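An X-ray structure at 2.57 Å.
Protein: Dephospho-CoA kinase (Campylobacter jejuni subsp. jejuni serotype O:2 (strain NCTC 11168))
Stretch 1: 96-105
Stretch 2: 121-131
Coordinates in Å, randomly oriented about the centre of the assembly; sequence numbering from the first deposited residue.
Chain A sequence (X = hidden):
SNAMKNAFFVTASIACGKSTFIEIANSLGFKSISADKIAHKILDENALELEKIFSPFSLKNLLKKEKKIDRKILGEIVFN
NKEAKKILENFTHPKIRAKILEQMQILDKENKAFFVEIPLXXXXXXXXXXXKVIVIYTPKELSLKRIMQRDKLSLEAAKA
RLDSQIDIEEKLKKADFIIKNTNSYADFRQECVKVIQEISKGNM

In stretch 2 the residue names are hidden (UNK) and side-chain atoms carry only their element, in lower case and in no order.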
# COMPACT_ATOMS: atom_id res chain seq x y z
N ILE A 96 -12.62 14.16 11.33
CA ILE A 96 -13.09 14.84 10.12
C ILE A 96 -14.50 14.31 9.75
O ILE A 96 -15.44 15.10 9.53
CB ILE A 96 -12.09 14.72 8.95
CG1 ILE A 96 -10.67 15.19 9.33
CG2 ILE A 96 -12.55 15.62 7.83
CD1 ILE A 96 -9.55 14.77 8.38
N ARG A 97 -14.64 12.99 9.74
CA ARG A 97 -15.88 12.29 9.46
C ARG A 97 -17.07 12.73 10.33
O ARG A 97 -18.18 12.84 9.84
CB ARG A 97 -15.65 10.79 9.62
CG ARG A 97 -16.86 9.87 9.44
CD ARG A 97 -17.03 9.42 7.99
NE ARG A 97 -18.29 8.69 7.78
CZ ARG A 97 -18.81 8.41 6.59
NH1 ARG A 97 -18.21 8.79 5.47
NH2 ARG A 97 -19.96 7.73 6.52
N ALA A 98 -16.85 12.98 11.60
CA ALA A 98 -17.96 13.35 12.51
C ALA A 98 -18.28 14.82 12.44
O ALA A 98 -19.43 15.21 12.64
CB ALA A 98 -17.65 12.94 13.95
N LYS A 99 -17.26 15.65 12.19
CA LYS A 99 -17.47 17.08 11.96
C LYS A 99 -18.09 17.37 10.58
O LYS A 99 -18.87 18.28 10.42
CB LYS A 99 -16.17 17.84 12.11
CG LYS A 99 -16.35 19.34 11.96
CD LYS A 99 -15.60 20.16 13.01
CE LYS A 99 -16.45 20.34 14.27
NZ LYS A 99 -16.45 21.75 14.76
N ILE A 100 -17.75 16.60 9.56
CA ILE A 100 -18.43 16.79 8.30
C ILE A 100 -19.88 16.36 8.45
O ILE A 100 -20.75 17.05 7.98
CB ILE A 100 -17.73 16.03 7.16
CG1 ILE A 100 -16.50 16.83 6.71
CG2 ILE A 100 -18.68 15.83 6.00
CD1 ILE A 100 -15.63 16.13 5.68
N LEU A 101 -20.12 15.23 9.10
CA LEU A 101 -21.46 14.67 9.29
C LEU A 101 -22.24 15.42 10.36
O LEU A 101 -23.44 15.21 10.53
CB LEU A 101 -21.33 13.19 9.67
CG LEU A 101 -22.54 12.29 9.98
CD1 LEU A 101 -22.20 10.85 9.61
CD2 LEU A 101 -22.99 12.35 11.44
N GLU A 102 -21.56 16.28 11.11
CA GLU A 102 -22.24 17.19 12.06
C GLU A 102 -22.92 18.30 11.27
O GLU A 102 -24.11 18.49 11.38
CB GLU A 102 -21.21 17.76 13.05
CG GLU A 102 -21.64 18.92 13.92
CD GLU A 102 -20.44 19.51 14.66
OE1 GLU A 102 -20.17 20.72 14.50
OE2 GLU A 102 -19.74 18.75 15.38
N GLN A 103 -22.13 19.00 10.47
CA GLN A 103 -22.59 20.12 9.69
C GLN A 103 -23.49 19.77 8.48
O GLN A 103 -24.06 20.68 7.87
CB GLN A 103 -21.38 20.90 9.18
CG GLN A 103 -20.55 21.55 10.27
CD GLN A 103 -19.37 22.33 9.71
OE1 GLN A 103 -19.29 22.60 8.51
NE2 GLN A 103 -18.45 22.71 10.59
N MSE A 104 -23.62 18.49 8.12
CA MSE A 104 -24.52 18.11 7.02
C MSE A 104 -25.92 17.70 7.46
O MSE A 104 -26.84 17.60 6.63
CB MSE A 104 -23.96 16.93 6.24
CG MSE A 104 -22.77 17.28 5.37
SE MSE A 104 -22.19 15.58 4.58
CE MSE A 104 -23.64 15.31 3.29
N GLN A 105 -26.07 17.39 8.75
CA GLN A 105 -27.35 17.04 9.35
C GLN A 105 -28.03 18.32 9.82
O GLN A 105 -29.25 18.34 10.05
CB GLN A 105 -27.18 16.07 10.53
CG GLN A 105 -27.12 14.58 10.17
CD GLN A 105 -26.64 13.69 11.34
OE1 GLN A 105 -26.38 14.17 12.44
NE2 GLN A 105 -26.53 12.38 11.08
N UNK A 121 -10.21 12.69 -3.98
CA UNK A 121 -9.72 11.49 -3.26
C UNK A 121 -9.62 11.69 -1.74
O UNK A 121 -8.64 11.37 -1.13
c UNK A 121 -8.28 11.59 -6.28
c UNK A 121 -8.61 9.94 -7.96
c UNK A 121 -8.35 11.25 -7.61
c UNK A 121 -8.38 11.02 -3.84
c UNK A 121 -8.71 9.32 -5.65
c UNK A 121 -8.46 10.64 -5.29
c UNK A 121 -8.79 8.97 -6.98
N UNK A 122 -10.69 12.20 -1.14
CA UNK A 122 -10.70 12.57 0.26
C UNK A 122 -10.88 11.31 1.01
O UNK A 122 -11.54 10.41 0.53
c UNK A 122 -12.63 14.33 2.78
c UNK A 122 -11.45 16.07 3.92
c UNK A 122 -11.89 13.47 0.56
c UNK A 122 -12.51 15.18 3.85
c UNK A 122 -10.53 16.12 2.90
c UNK A 122 -11.72 14.36 1.76
c UNK A 122 -10.68 15.27 1.82
N UNK A 123 -10.36 11.29 2.22
CA UNK A 123 -10.10 10.06 2.92
C UNK A 123 -11.13 9.64 3.95
O UNK A 123 -11.50 8.46 4.03
o UNK A 123 -6.18 10.15 4.68
c UNK A 123 -8.74 10.19 3.62
o UNK A 123 -5.22 9.53 2.81
c UNK A 123 -7.55 9.99 2.70
c UNK A 123 -6.23 9.88 3.45
N UNK A 124 -11.59 10.58 4.77
CA UNK A 124 -12.12 10.21 6.09
C UNK A 124 -13.41 9.37 6.16
O UNK A 124 -14.01 9.25 7.23
c UNK A 124 -12.22 11.46 6.95
o UNK A 124 -10.92 11.97 7.17
N UNK A 125 -13.81 8.77 5.05
CA UNK A 125 -14.93 7.84 5.02
C UNK A 125 -15.43 7.68 3.61
O UNK A 125 -14.91 8.32 2.68
N UNK A 126 -16.43 6.81 3.44
CA UNK A 126 -17.09 6.61 2.15
C UNK A 126 -18.36 7.46 2.11
O UNK A 126 -19.42 7.06 2.60
c UNK A 126 -17.42 5.14 1.95
N UNK A 127 -18.24 8.64 1.50
CA UNK A 127 -19.30 9.65 1.52
C UNK A 127 -20.37 9.48 0.44
O UNK A 127 -21.30 10.28 0.36
c UNK A 127 -16.04 12.06 4.70
c UNK A 127 -18.67 11.05 1.41
o UNK A 127 -15.22 12.39 5.75
c UNK A 127 -17.41 12.26 4.82
c UNK A 127 -15.50 11.54 3.54
c UNK A 127 -16.35 11.22 2.48
c UNK A 127 -18.25 11.93 3.77
c UNK A 127 -17.75 11.40 2.58
N UNK A 128 -20.27 8.44 -0.38
CA UNK A 128 -21.20 8.24 -1.51
C UNK A 128 -22.62 7.90 -1.03
O UNK A 128 -23.60 8.14 -1.73
o UNK A 128 -17.56 6.04 -1.27
o UNK A 128 -19.12 4.71 -2.06
c UNK A 128 -19.22 7.02 -2.68
c UNK A 128 -18.59 5.84 -1.95
c UNK A 128 -20.73 7.14 -2.46
N UNK A 129 -22.70 7.35 0.18
CA UNK A 129 -23.93 6.79 0.71
C UNK A 129 -24.73 7.84 1.46
O UNK A 129 -25.89 7.60 1.81
o UNK A 129 -21.35 4.88 1.76
n UNK A 129 -22.67 4.04 0.13
c UNK A 129 -23.61 5.65 1.68
c UNK A 129 -22.45 4.81 1.20
N UNK A 130 -24.11 9.00 1.70
CA UNK A 130 -24.74 10.07 2.45
C UNK A 130 -25.65 10.92 1.57
O UNK A 130 -26.67 11.41 2.04
c UNK A 130 -23.69 10.96 3.12
c UNK A 130 -21.73 11.18 4.71
c UNK A 130 -22.60 10.23 3.91
c UNK A 130 -23.24 9.18 4.82
N UNK A 131 -25.29 11.09 0.30
CA UNK A 131 -26.04 11.93 -0.61
C UNK A 131 -25.69 11.67 -2.06
O UNK A 131 -25.36 10.54 -2.44

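Position 121 carries one carbon and then a ring of six carbons, with no heteroatom. It is out of reach of the helix. This is Phe121.

Position 122 has the same make-up, one carbon and a six-carbon ring. Its CB points toward the helix, and the ring lies near Ile96 and Ile100. It is Phe122. Its CE1 is 3.7 Å from Ile100 CD1 and 4.0 Å from Ile96 CG2.

Position 123 has three carbons in a row, the third carrying two oxygens. That is a carboxylate on a two-carbon arm, and the residue does not touch the helix. It is Glu123. Both oxygens are hydrogen-bonded elsewhere in the structure.

Position 124 has one carbon and one oxygen. The side-chain oxygen lies 3.3 Å from Ile96 CD1, and the backbone O is 3.1 Å from Arg97 CD. The short hydroxyl side chain is that of Ser124. Its OG is hydrogen-bonded elsewhere in the structure.

Position 125 has no side-chain atoms. Its phi/psi of 161/177 would jam a CB against the carbonyl O of Ser124. An ideal CB would also sit 2.2 Å from Arg97 NH1, a clash. The CA packs 3.4 Å from Arg97 NH1. The residue is Gly125.

Position 126 has a single carbon, pointing away from the helix. Its backbone N is 3.3 Å from Arg97 NH1, but both are donors and no hydrogen bond forms. It is Ala126.

Position 127 has one carbon and a six-carbon ring bearing one oxygen, a phenol. Arg97 NH1 lies over one face of the ring, and Ile100 CD1 is 3.8 Å from the ring oxygen. It is Tyr127. Its CD1 is 3.6 Å from Arg97 NH1.

Position 128 has three carbons, the third carrying two oxygens. It is out of reach of the helix. It is Glu128.

Position 129 has two carbons, the second bearing one oxygen and one nitrogen. This amide is exposed and not in contact. It is Asn129.

Position 130 has four carbons, forked at the second. One tip of the fork lies over one face of the Arg97 guanidinium, and CB is 4.4 Å from Met104 CE. It is Leu130. The tip over the guanidinium is CD1.

Position 131 has no side-chain atoms and is Gly131.

The contact works without hydrogen bonds between the stretches. Arg97 reaches across the loop, its guanidinium forming an off-centre cation-pi contact with Tyr127, Arg97 CZ to ring centroid 4.8 Å. Ile96, Ile100 and selenomethionine Met104 add apolar packing against Phe122, Tyr127 and Leu130.

Stretch 2 (121-131) FFESGAYENLG
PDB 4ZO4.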